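Local coordinates for protein tRNA-splicing ligase RtcB (Thermus thermophilus, PDB 2EPG) that probably joins RNA ends in a GTP- and manganese-dependent ligation reaction, at residues 106-120 and 237-250. Sequence-based numbering, arbitrary orientation.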
loop_
_atom_site.group_PDB
_atom_site.type_symbol
_atom_site.label_atom_id
_atom_site.label_comp_id
_atom_site.label_asym_id
_atom_site.label_seq_id
_atom_site.Cartn_x
_atom_site.Cartn_y
_atom_site.Cartn_z
ATOM N N ASP A 106 3.162 -7.323 -6.964
ATOM C CA ASP A 106 4.086 -6.741 -6.007
ATOM C C ASP A 106 3.465 -6.720 -4.603
ATOM O O ASP A 106 2.886 -5.731 -4.172
ATOM C CB ASP A 106 4.513 -5.341 -6.423
ATOM C CG ASP A 106 5.694 -4.831 -5.594
ATOM O OD1 ASP A 106 6.261 -3.769 -5.936
ATOM O OD2 ASP A 106 6.051 -5.490 -4.594
ATOM N N ILE A 107 3.588 -7.847 -3.910
ATOM C CA ILE A 107 3.058 -8.014 -2.570
ATOM C C ILE A 107 3.630 -6.987 -1.626
ATOM O O ILE A 107 4.849 -6.820 -1.505
ATOM C CB ILE A 107 3.331 -9.432 -2.043
ATOM C CG1 ILE A 107 2.629 -10.440 -2.966
ATOM C CG2 ILE A 107 2.821 -9.577 -0.582
ATOM C CD1 ILE A 107 2.958 -11.908 -2.686
ATOM N N ASN A 108 2.716 -6.303 -0.953
ATOM C CA ASN A 108 3.029 -5.236 -0.014
ATOM C C ASN A 108 3.831 -4.115 -0.621
ATOM O O ASN A 108 4.690 -3.535 0.038
ATOM C CB ASN A 108 3.731 -5.729 1.250
ATOM C CG ASN A 108 3.805 -4.637 2.344
ATOM O OD1 ASN A 108 3.239 -3.538 2.190
ATOM N ND2 ASN A 108 4.495 -4.937 3.445
ATOM N N CYS A 109 3.587 -3.840 -1.900
ATOM C CA CYS A 109 4.196 -2.678 -2.524
ATOM C C CYS A 109 3.468 -1.683 -1.614
ATOM O O CYS A 109 2.252 -1.820 -1.386
ATOM C CB CYS A 109 3.696 -2.498 -3.967
ATOM S SG CYS A 109 4.051 -0.858 -4.695
ATOM N N GLY A 110 4.183 -0.716 -1.065
ATOM C CA GLY A 110 3.517 0.200 -0.166
ATOM C C GLY A 110 4.209 1.530 -0.021
ATOM O O GLY A 110 5.086 1.870 -0.815
ATOM N N VAL A 111 3.838 2.263 1.024
ATOM C CA VAL A 111 4.383 3.588 1.233
ATOM C C VAL A 111 4.768 3.881 2.670
ATOM O O VAL A 111 4.049 3.520 3.594
ATOM C CB VAL A 111 3.335 4.663 0.819
ATOM C CG1 VAL A 111 3.954 6.043 0.852
ATOM C CG2 VAL A 111 2.769 4.338 -0.563
ATOM N N ARG A 112 5.905 4.541 2.850
ATOM C CA ARG A 112 6.314 4.966 4.172
ATOM C C ARG A 112 6.522 6.479 4.085
ATOM O O ARG A 112 7.125 6.977 3.119
ATOM C CB ARG A 112 7.624 4.320 4.617
ATOM C CG ARG A 112 8.151 4.957 5.909
ATOM C CD ARG A 112 9.324 4.236 6.565
ATOM N NE ARG A 112 9.018 2.888 7.045
ATOM C CZ ARG A 112 9.704 2.286 8.015
ATOM N NH1 ARG A 112 9.405 1.056 8.412
ATOM N NH2 ARG A 112 10.675 2.937 8.626
ATOM N N LEU A 113 6.013 7.205 5.076
ATOM C CA LEU A 113 6.204 8.645 5.111
ATOM C C LEU A 113 6.957 9.035 6.385
ATOM O O LEU A 113 6.517 8.729 7.502
ATOM C CB LEU A 113 4.863 9.396 5.072
ATOM C CG LEU A 113 4.958 10.934 5.056
ATOM C CD1 LEU A 113 5.617 11.420 3.758
ATOM C CD2 LEU A 113 3.571 11.543 5.141
ATOM N N LEU A 114 8.101 9.693 6.204
ATOM C CA LEU A 114 8.887 10.177 7.325
ATOM C C LEU A 114 8.532 11.670 7.457
ATOM O O LEU A 114 8.343 12.357 6.447
ATOM C CB LEU A 114 10.398 10.029 7.043
ATOM C CG LEU A 114 10.971 8.646 6.703
ATOM C CD1 LEU A 114 12.495 8.727 6.549
ATOM C CD2 LEU A 114 10.605 7.664 7.807
ATOM N N ALA A 115 8.427 12.150 8.693
ATOM C CA ALA A 115 8.114 13.547 8.971
ATOM C C ALA A 115 9.272 14.116 9.787
ATOM O O ALA A 115 9.651 13.535 10.800
ATOM C CB ALA A 115 6.812 13.641 9.766
ATOM N N SER A 116 9.822 15.249 9.369
ATOM C CA SER A 116 10.967 15.828 10.076
ATOM C C SER A 116 10.663 17.129 10.824
ATOM O O SER A 116 9.547 17.649 10.750
ATOM C CB SER A 116 12.085 16.119 9.085
ATOM O OG SER A 116 11.762 17.283 8.340
ATOM N N HIS A 117 11.667 17.632 11.547
ATOM C CA HIS A 117 11.560 18.897 12.277
ATOM C C HIS A 117 11.950 20.064 11.368
ATOM O O HIS A 117 11.795 21.217 11.743
ATOM C CB HIS A 117 12.505 18.927 13.481
ATOM C CG HIS A 117 12.058 18.081 14.625
ATOM N ND1 HIS A 117 12.935 17.582 15.565
ATOM C CD2 HIS A 117 10.826 17.670 15.003
ATOM C CE1 HIS A 117 12.261 16.898 16.474
ATOM N NE2 HIS A 117 10.979 16.936 16.156
ATOM N N LEU A 118 12.454 19.759 10.178
ATOM C CA LEU A 118 12.903 20.785 9.242
ATOM C C LEU A 118 11.813 21.445 8.413
ATOM O O LEU A 118 10.785 20.851 8.100
ATOM C CB LEU A 118 13.962 20.203 8.303
ATOM C CG LEU A 118 15.247 19.737 8.990
ATOM C CD1 LEU A 118 16.021 18.768 8.104
ATOM C CD2 LEU A 118 16.087 20.957 9.332
ATOM N N THR A 119 12.043 22.700 8.060
ATOM C CA THR A 119 11.088 23.435 7.258
ATOM C C THR A 119 11.736 23.633 5.901
ATOM O O THR A 119 12.949 23.458 5.756
ATOM C CB THR A 119 10.758 24.793 7.902
ATOM O OG1 THR A 119 11.925 25.631 7.898
ATOM C CG2 THR A 119 10.300 24.578 9.342
ATOM N N LEU A 120 10.929 23.973 4.909
ATOM C CA LEU A 120 11.426 24.183 3.566
ATOM C C LEU A 120 12.666 25.101 3.571
ATOM O O LEU A 120 13.685 24.800 2.946
ATOM C CB LEU A 120 10.324 24.806 2.719
ATOM C CG LEU A 120 10.096 24.339 1.275
ATOM C CD1 LEU A 120 9.474 25.493 0.510
ATOM C CD2 LEU A 120 11.389 23.900 0.606
ATOM N N PHE A 237 2.777 19.901 9.707
ATOM C CA PHE A 237 2.600 21.355 9.669
ATOM C C PHE A 237 3.071 21.895 8.316
ATOM O O PHE A 237 3.954 21.324 7.683
ATOM C CB PHE A 237 3.328 22.058 10.837
ATOM C CG PHE A 237 4.826 21.919 10.818
ATOM C CD1 PHE A 237 5.618 22.869 10.177
ATOM C CD2 PHE A 237 5.445 20.865 11.481
ATOM C CE1 PHE A 237 7.011 22.778 10.201
ATOM C CE2 PHE A 237 6.836 20.760 11.512
ATOM C CZ PHE A 237 7.621 21.721 10.870
ATOM N N LYS A 238 2.464 22.986 7.871
ATOM C CA LYS A 238 2.796 23.568 6.578
ATOM C C LYS A 238 4.255 24.006 6.540
ATOM O O LYS A 238 4.779 24.558 7.512
ATOM C CB LYS A 238 1.856 24.743 6.287
ATOM C CG LYS A 238 2.051 25.391 4.919
ATOM C CD LYS A 238 0.909 26.342 4.627
ATOM C CE LYS A 238 1.162 27.145 3.372
ATOM N NZ LYS A 238 -0.010 28.005 3.081
ATOM N N GLY A 239 4.916 23.726 5.422
ATOM C CA GLY A 239 6.314 24.079 5.291
ATOM C C GLY A 239 7.213 22.973 5.804
ATOM O O GLY A 239 8.419 22.980 5.584
ATOM N N GLN A 240 6.627 21.998 6.481
ATOM C CA GLN A 240 7.410 20.893 7.020
ATOM C C GLN A 240 7.971 19.956 5.938
ATOM O O GLN A 240 7.291 19.633 4.956
ATOM C CB GLN A 240 6.556 20.104 8.006
ATOM C CG GLN A 240 7.213 18.852 8.542
ATOM C CD GLN A 240 6.206 17.994 9.250
ATOM O OE1 GLN A 240 5.018 18.045 8.931
ATOM N NE2 GLN A 240 6.664 17.192 10.206
ATOM N N VAL A 241 9.217 19.527 6.125
ATOM C CA VAL A 241 9.890 18.625 5.182
ATOM C C VAL A 241 9.516 17.153 5.459
ATOM O O VAL A 241 9.553 16.697 6.604
ATOM C CB VAL A 241 11.444 18.773 5.285
ATOM C CG1 VAL A 241 12.137 17.693 4.465
ATOM C CG2 VAL A 241 11.878 20.132 4.770
ATOM N N THR A 242 9.130 16.417 4.419
ATOM C CA THR A 242 8.804 15.002 4.588
ATOM C C THR A 242 9.529 14.196 3.513
ATOM O O THR A 242 10.049 14.752 2.540
ATOM C CB THR A 242 7.271 14.721 4.474
ATOM O OG1 THR A 242 6.815 15.041 3.157
ATOM C CG2 THR A 242 6.480 15.558 5.487
ATOM N N VAL A 243 9.579 12.889 3.716
ATOM C CA VAL A 243 10.201 11.989 2.769
ATOM C C VAL A 243 9.242 10.811 2.567
ATOM O O VAL A 243 8.885 10.122 3.519
ATOM C CB VAL A 243 11.564 11.491 3.298
ATOM C CG1 VAL A 243 12.227 10.574 2.256
ATOM C CG2 VAL A 243 12.467 12.696 3.629
ATOM N N LEU A 244 8.828 10.591 1.324
ATOM C CA LEU A 244 7.911 9.507 1.010
ATOM C C LEU A 244 8.649 8.408 0.247
ATOM O O LEU A 244 9.255 8.665 -0.790
ATOM C CB LEU A 244 6.720 10.039 0.196
ATOM C CG LEU A 244 5.553 9.073 -0.064
ATOM C CD1 LEU A 244 4.222 9.851 -0.218
ATOM C CD2 LEU A 244 5.848 8.254 -1.310
ATOM N N ILE A 245 8.587 7.190 0.785
ATOM C CA ILE A 245 9.245 6.012 0.204
ATOM C C ILE A 245 8.179 5.076 -0.378
ATOM O O ILE A 245 7.286 4.611 0.331
ATOM C CB ILE A 245 10.034 5.244 1.288
ATOM C CG1 ILE A 245 11.088 6.164 1.913
ATOM C CG2 ILE A 245 10.683 4.004 0.682
ATOM C CD1 ILE A 245 11.636 5.657 3.272
ATOM N N HIS A 246 8.291 4.805 -1.672
ATOM C CA HIS A 246 7.347 3.965 -2.393
ATOM C C HIS A 246 8.085 2.786 -2.996
ATOM O O HIS A 246 8.869 2.957 -3.938
ATOM C CB HIS A 246 6.699 4.769 -3.518
ATOM C CG HIS A 246 5.487 4.119 -4.111
ATOM N ND1 HIS A 246 5.391 2.758 -4.311
ATOM C CD2 HIS A 246 4.327 4.647 -4.566
ATOM C CE1 HIS A 246 4.222 2.477 -4.858
ATOM N NE2 HIS A 246 3.557 3.605 -5.023
ATOM N N THR A 247 7.847 1.602 -2.440
ATOM C CA THR A 247 8.466 0.385 -2.925
ATOM C C THR A 247 7.849 -0.836 -2.231
ATOM O O THR A 247 7.074 -0.693 -1.261
ATOM C CB THR A 247 9.999 0.398 -2.721
ATOM O OG1 THR A 247 10.561 -0.754 -3.357
ATOM C CG2 THR A 247 10.355 0.382 -1.228
ATOM N N GLY A 248 8.185 -2.028 -2.729
ATOM C CA GLY A 248 7.612 -3.242 -2.176
ATOM C C GLY A 248 8.527 -4.413 -1.877
ATOM O O GLY A 248 9.628 -4.236 -1.347
ATOM N N SER A 249 8.054 -5.621 -2.193
ATOM C CA SER A 249 8.822 -6.838 -1.931
ATOM C C SER A 249 9.801 -7.165 -3.061
ATOM O O SER A 249 10.453 -8.212 -3.055
ATOM C CB SER A 249 7.881 -8.024 -1.664
ATOM O OG SER A 249 6.895 -8.159 -2.676
ATOM N N ARG A 250 9.904 -6.251 -4.017
ATOM C CA ARG A 250 10.822 -6.405 -5.131
ATOM C C ARG A 250 10.620 -7.711 -5.919
ATOM O O ARG A 250 9.492 -8.077 -6.244
ATOM C CB ARG A 250 12.239 -6.286 -4.586
ATOM C CG ARG A 250 12.433 -5.007 -3.783
ATOM C CD ARG A 250 12.614 -3.754 -4.662
ATOM N NE ARG A 250 13.992 -3.629 -5.144
ATOM C CZ ARG A 250 14.412 -4.014 -6.349
ATOM N NH1 ARG A 250 15.692 -3.874 -6.681
ATOM N NH2 ARG A 250 13.548 -4.505 -7.235
HETATM O O HOH W 1 8.747 -3.587 -4.956
#
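Cys109 SG meets the edge of the His246 imidazole, 3.3 Å from CE1. Val111 CG2 lies over one face of that ring, offset toward its rim. Val111 CG1 turns to Leu244 and packs on its CG at 3.5 Å. Asp106 OD2 accepts Ser249 N at 3.1 Å on its syn lone pair. Ser249 OG donates to Ile107 O at 2.7 Å, in the carbonyl plane. A water links Asp106 OD1 to Arg250 N.

Strands 110-116 and 240-247, which carry Val111, Leu244 and His246, run antiparallel, paired regularly from Gly110-Thr247 to Ala115-Thr242. A beta bulge then shifts the register by two. Here Val241 O takes both N and OG of Ser116, and the same OG accepts Leu118 N in an ST turn. Gln240 CG lies anti to the backbone N (chi1 175°) and the chain runs on extended, bringing NE2 to Ser116 O at 3.0 Å, with that oxygen almost in the Gln240 amide plane. NE2 also donates to Gly235 O, and OE1 accepts Phe237 N. An alanine here would probably leave Ser116 O and Phe237 N without these partners and the turn at 237-240 less firmly tied to strand 110-116.

Strand 332-347 pairs with the other edge of strand 110-119, and His339 touches Val111. Asp106 and His215 are predicted ligands of one manganese, His246 and His339 of the other, so the pairing probably sets one ligand of each site relative to the other.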